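Local coordinates for protein uronate dehydrogenase (Agrobacterium tumefaciens, PDB 3RFX) that oxidises uronic acids to aldaric acid lactones with NAD as the electron acceptor, its chain built on a Rossmann fold, at residues A[112-126]-A[202-215]. The protein carries 1 engineered substitution. Sequence-based numbering, arbitrary orientation.
Sequences NHTIGYYPQTERLGP and VVWGASANDAGWWD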
# COMPACT_ATOMS: atom_id res chain seq x y z
N ASN A 112 -2.30 -16.51 -18.47
CA ASN A 112 -2.68 -16.58 -17.06
C ASN A 112 -1.81 -17.60 -16.31
O ASN A 112 -1.69 -17.54 -15.09
CB ASN A 112 -4.16 -16.96 -16.91
CG ASN A 112 -4.46 -18.38 -17.37
OD1 ASN A 112 -4.32 -19.33 -16.60
ND2 ASN A 112 -4.83 -18.54 -18.63
N HIS A 113 -1.20 -18.53 -17.03
CA HIS A 113 -0.41 -19.56 -16.36
C HIS A 113 0.86 -19.03 -15.69
O HIS A 113 1.49 -19.73 -14.90
CB HIS A 113 -0.15 -20.75 -17.29
CG HIS A 113 -1.42 -21.42 -17.70
ND1 HIS A 113 -2.24 -22.06 -16.79
CD2 HIS A 113 -2.06 -21.48 -18.89
CE1 HIS A 113 -3.31 -22.51 -17.42
NE2 HIS A 113 -3.23 -22.18 -18.69
N THR A 114 1.20 -17.77 -15.97
CA THR A 114 2.28 -17.10 -15.24
C THR A 114 1.92 -16.88 -13.76
O THR A 114 2.81 -16.65 -12.94
CB THR A 114 2.60 -15.72 -15.85
OG1 THR A 114 1.42 -14.92 -15.86
CG2 THR A 114 3.12 -15.87 -17.28
N ILE A 115 0.63 -16.90 -13.45
CA ILE A 115 0.15 -16.65 -12.10
C ILE A 115 -0.82 -17.75 -11.66
O ILE A 115 -1.65 -17.56 -10.76
CB ILE A 115 -0.49 -15.22 -11.96
CG1 ILE A 115 -1.51 -14.93 -13.08
CG2 ILE A 115 0.63 -14.15 -12.05
CD1 ILE A 115 -2.91 -15.58 -12.91
N GLY A 116 -0.69 -18.91 -12.28
CA GLY A 116 -1.65 -19.99 -12.08
C GLY A 116 -1.83 -20.51 -10.67
O GLY A 116 -2.89 -21.04 -10.34
N TYR A 117 -0.81 -20.38 -9.82
CA TYR A 117 -0.94 -20.89 -8.44
C TYR A 117 -1.66 -19.97 -7.45
O TYR A 117 -1.88 -20.36 -6.30
CB TYR A 117 0.42 -21.35 -7.86
CG TYR A 117 0.71 -22.82 -8.14
CD1 TYR A 117 0.07 -23.83 -7.42
CD2 TYR A 117 1.61 -23.19 -9.14
CE1 TYR A 117 0.33 -25.17 -7.67
CE2 TYR A 117 1.88 -24.54 -9.39
CZ TYR A 117 1.23 -25.52 -8.66
OH TYR A 117 1.49 -26.86 -8.92
N TYR A 118 -2.02 -18.76 -7.87
CA TYR A 118 -2.83 -17.90 -6.99
C TYR A 118 -4.23 -18.49 -6.84
O TYR A 118 -4.76 -19.05 -7.80
CB TYR A 118 -2.94 -16.47 -7.53
CG TYR A 118 -1.70 -15.63 -7.31
CD1 TYR A 118 -1.48 -14.99 -6.09
CD2 TYR A 118 -0.76 -15.47 -8.32
CE1 TYR A 118 -0.35 -14.22 -5.88
CE2 TYR A 118 0.38 -14.68 -8.12
CZ TYR A 118 0.58 -14.07 -6.90
OH TYR A 118 1.69 -13.29 -6.69
N PRO A 119 -4.82 -18.37 -5.65
CA PRO A 119 -6.20 -18.82 -5.41
C PRO A 119 -7.16 -17.95 -6.21
O PRO A 119 -6.86 -16.77 -6.44
CB PRO A 119 -6.43 -18.55 -3.92
CG PRO A 119 -5.11 -18.18 -3.35
CD PRO A 119 -4.23 -17.72 -4.46
N GLN A 120 -8.30 -18.50 -6.60
CA GLN A 120 -9.28 -17.74 -7.37
C GLN A 120 -9.94 -16.64 -6.55
O GLN A 120 -10.56 -15.74 -7.11
CB GLN A 120 -10.34 -18.69 -7.96
CG GLN A 120 -9.73 -19.68 -8.94
CD GLN A 120 -10.76 -20.50 -9.69
OE1 GLN A 120 -11.98 -20.37 -9.48
NE2 GLN A 120 -10.28 -21.36 -10.57
N THR A 121 -9.78 -16.70 -5.23
CA THR A 121 -10.40 -15.72 -4.34
C THR A 121 -9.59 -14.43 -4.24
O THR A 121 -10.04 -13.45 -3.63
CB THR A 121 -10.57 -16.30 -2.93
OG1 THR A 121 -9.31 -16.83 -2.49
CG2 THR A 121 -11.59 -17.44 -2.94
N GLU A 122 -8.40 -14.42 -4.82
CA GLU A 122 -7.51 -13.26 -4.70
C GLU A 122 -7.53 -12.40 -5.97
O GLU A 122 -7.28 -12.90 -7.06
CB GLU A 122 -6.09 -13.72 -4.39
CG GLU A 122 -5.12 -12.57 -4.15
CD GLU A 122 -3.75 -13.03 -3.66
OE1 GLU A 122 -3.57 -14.25 -3.42
OE2 GLU A 122 -2.85 -12.17 -3.53
N ARG A 123 -7.83 -11.11 -5.82
CA ARG A 123 -7.84 -10.18 -6.96
C ARG A 123 -6.41 -9.70 -7.23
O ARG A 123 -5.71 -9.33 -6.29
CB ARG A 123 -8.76 -9.00 -6.67
CG ARG A 123 -8.84 -7.94 -7.77
CD ARG A 123 -9.95 -6.92 -7.48
NE ARG A 123 -10.05 -5.87 -8.50
CZ ARG A 123 -10.63 -6.03 -9.68
NH1 ARG A 123 -11.16 -7.20 -10.02
NH2 ARG A 123 -10.67 -5.02 -10.55
N LEU A 124 -5.99 -9.72 -8.49
CA LEU A 124 -4.59 -9.46 -8.83
C LEU A 124 -4.41 -8.20 -9.66
O LEU A 124 -5.09 -8.01 -10.67
CB LEU A 124 -3.99 -10.64 -9.63
CG LEU A 124 -4.11 -12.06 -9.06
CD1 LEU A 124 -3.35 -13.05 -9.96
CD2 LEU A 124 -3.59 -12.11 -7.64
N GLY A 125 -3.48 -7.35 -9.24
CA GLY A 125 -3.04 -6.25 -10.08
C GLY A 125 -1.88 -6.70 -10.96
O GLY A 125 -1.36 -7.80 -10.80
N PRO A 126 -1.44 -5.83 -11.89
CA PRO A 126 -0.39 -6.19 -12.85
C PRO A 126 1.00 -6.41 -12.25
O PRO A 126 1.85 -7.01 -12.91
CB PRO A 126 -0.38 -5.00 -13.82
CG PRO A 126 -0.95 -3.85 -13.04
CD PRO A 126 -1.99 -4.49 -12.13
N VAL A 202 1.89 -4.93 -18.61
CA VAL A 202 1.13 -6.15 -18.40
C VAL A 202 -0.34 -5.84 -18.64
O VAL A 202 -0.88 -4.88 -18.09
CB VAL A 202 1.31 -6.69 -16.96
CG1 VAL A 202 0.33 -7.84 -16.69
CG2 VAL A 202 2.75 -7.13 -16.72
N VAL A 203 -0.99 -6.66 -19.46
CA VAL A 203 -2.41 -6.51 -19.74
C VAL A 203 -3.10 -7.81 -19.37
O VAL A 203 -2.69 -8.88 -19.82
CB VAL A 203 -2.65 -6.27 -21.24
CG1 VAL A 203 -4.14 -6.11 -21.53
CG2 VAL A 203 -1.85 -5.04 -21.74
N TRP A 204 -4.14 -7.74 -18.54
CA TRP A 204 -4.89 -8.96 -18.22
C TRP A 204 -5.84 -9.24 -19.37
O TRP A 204 -6.71 -8.43 -19.67
CB TRP A 204 -5.65 -8.78 -16.91
CG TRP A 204 -4.76 -8.63 -15.72
CD1 TRP A 204 -4.51 -7.48 -15.03
CD2 TRP A 204 -4.00 -9.66 -15.07
NE1 TRP A 204 -3.64 -7.74 -13.98
CE2 TRP A 204 -3.32 -9.07 -13.99
CE3 TRP A 204 -3.84 -11.04 -15.30
CZ2 TRP A 204 -2.49 -9.80 -13.13
CZ3 TRP A 204 -3.01 -11.76 -14.46
CH2 TRP A 204 -2.35 -11.14 -13.38
N GLY A 205 -5.68 -10.40 -20.00
CA GLY A 205 -6.48 -10.73 -21.16
C GLY A 205 -7.79 -11.40 -20.79
O GLY A 205 -7.88 -12.62 -20.80
N ALA A 206 -8.79 -10.59 -20.44
CA ALA A 206 -10.12 -11.07 -20.12
C ALA A 206 -11.17 -10.06 -20.55
O ALA A 206 -10.90 -8.86 -20.59
CB ALA A 206 -10.24 -11.31 -18.62
N SER A 207 -12.37 -10.54 -20.86
CA SER A 207 -13.48 -9.63 -21.14
C SER A 207 -13.97 -8.96 -19.84
O SER A 207 -13.35 -9.12 -18.80
CB SER A 207 -14.60 -10.36 -21.88
OG SER A 207 -14.16 -10.69 -23.19
N ALA A 208 -15.05 -8.18 -19.91
CA ALA A 208 -15.53 -7.45 -18.74
C ALA A 208 -16.45 -8.36 -17.92
O ALA A 208 -17.65 -8.10 -17.80
CB ALA A 208 -16.27 -6.18 -19.16
N ASN A 209 -15.88 -9.42 -17.37
CA ASN A 209 -16.66 -10.43 -16.67
C ASN A 209 -17.00 -10.01 -15.24
O ASN A 209 -16.13 -9.59 -14.49
CB ASN A 209 -15.87 -11.75 -16.65
CG ASN A 209 -15.40 -12.17 -18.04
OD1 ASN A 209 -16.10 -11.94 -19.03
ND2 ASN A 209 -14.21 -12.75 -18.12
N ASP A 210 -18.28 -10.14 -14.87
CA ASP A 210 -18.68 -9.84 -13.49
C ASP A 210 -17.80 -10.59 -12.50
O ASP A 210 -17.46 -10.05 -11.45
CB ASP A 210 -20.14 -10.22 -13.23
CG ASP A 210 -21.13 -9.26 -13.87
OD1 ASP A 210 -20.70 -8.28 -14.52
OD2 ASP A 210 -22.35 -9.50 -13.72
N ALA A 211 -17.43 -11.83 -12.83
CA ALA A 211 -16.60 -12.63 -11.93
C ALA A 211 -15.09 -12.58 -12.20
O ALA A 211 -14.35 -13.45 -11.75
CB ALA A 211 -17.09 -14.10 -11.92
N GLY A 212 -14.63 -11.56 -12.93
CA GLY A 212 -13.21 -11.42 -13.22
C GLY A 212 -12.35 -11.31 -11.96
O GLY A 212 -12.80 -10.78 -10.93
N TRP A 213 -11.11 -11.82 -12.05
CA TRP A 213 -10.16 -11.83 -10.95
C TRP A 213 -9.11 -10.73 -11.05
O TRP A 213 -8.30 -10.57 -10.14
CB TRP A 213 -9.38 -13.16 -10.92
CG TRP A 213 -10.23 -14.40 -10.88
CD1 TRP A 213 -11.41 -14.58 -10.23
CD2 TRP A 213 -9.91 -15.66 -11.49
NE1 TRP A 213 -11.87 -15.88 -10.41
CE2 TRP A 213 -10.96 -16.56 -11.19
CE3 TRP A 213 -8.84 -16.11 -12.27
CZ2 TRP A 213 -10.96 -17.88 -11.64
CZ3 TRP A 213 -8.85 -17.42 -12.73
CH2 TRP A 213 -9.90 -18.28 -12.41
N TRP A 214 -9.09 -10.01 -12.17
CA TRP A 214 -7.91 -9.21 -12.55
C TRP A 214 -8.21 -7.72 -12.74
O TRP A 214 -9.25 -7.35 -13.25
CB TRP A 214 -7.28 -9.76 -13.85
CG TRP A 214 -6.93 -11.22 -13.76
CD1 TRP A 214 -6.40 -11.88 -12.67
CD2 TRP A 214 -7.05 -12.19 -14.80
NE1 TRP A 214 -6.21 -13.20 -12.97
CE2 TRP A 214 -6.60 -13.42 -14.27
CE3 TRP A 214 -7.51 -12.15 -16.12
CZ2 TRP A 214 -6.59 -14.60 -15.02
CZ3 TRP A 214 -7.50 -13.32 -16.86
CH2 TRP A 214 -7.04 -14.53 -16.31
N ASP A 215 -7.26 -6.88 -12.34
CA ASP A 215 -7.47 -5.44 -12.30
C ASP A 215 -6.62 -4.76 -13.38
O ASP A 215 -5.41 -4.73 -13.26
CB ASP A 215 -7.06 -4.91 -10.91
CG ASP A 215 -7.12 -3.39 -10.81
OD1 ASP A 215 -7.67 -2.72 -11.71
OD2 ASP A 215 -6.61 -2.86 -9.80
O HOH W 1 -11.90 -9.55 -8.63
O HOH W 2 -11.93 -7.80 -12.78
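Leu124 and Trp214 are joined by a single beta bridge, beside which tryptophan rings pack on loop side chains; the contact ties the loop following strand 105-111 to the chain leaving strand 202-205, an outermost strand of this chain's parallel sheet. Two backbone bonds make the bridge, Leu124 N to Trp213 O and Asp215 N to Leu124 O, both 3.0 Å. Trp204 presents the edge of its ring: Ile115 CG1 meets CZ3 of Trp204 at 3.8 Å, and Gly125 O lies near the ring plane. Such a broad, rigid side chain can reach several loop residues at once. Leu124, with CG beside its backbone N (chi1 -53°), runs alongside Trp214 and crosses Trp204 at about a right angle, its CB and CD1 packing against the two indoles, which lie nearly parallel and offset. Trp214 NE1 is satisfied by Gln254. Farther along, the Gln120 side chain lies across one face of Trp213, its CD 3.3 Å from CZ2 of Trp213, with the amide tilted 36° from the ring; NE2 bonds to Leu250 O. Phe221 of a second subunit also packs on Trp213. On the more polar side, the extended Arg123 chain brings NH1 to two waters, which link it to Gly212 O and Trp214 O. Its NH2 forms a salt bridge, a long one, with Asp215 OD1 (4.0 Å), and that oxygen also accepts a bond from Ser217 N. Pro126 CB packs on Val202 CB at 3.9 Å. The loop after strand 105-111 thus packs on strand 202-205 and its continuation, in a Rossmann fold of the NAD-dependent epimerase/dehydratase family.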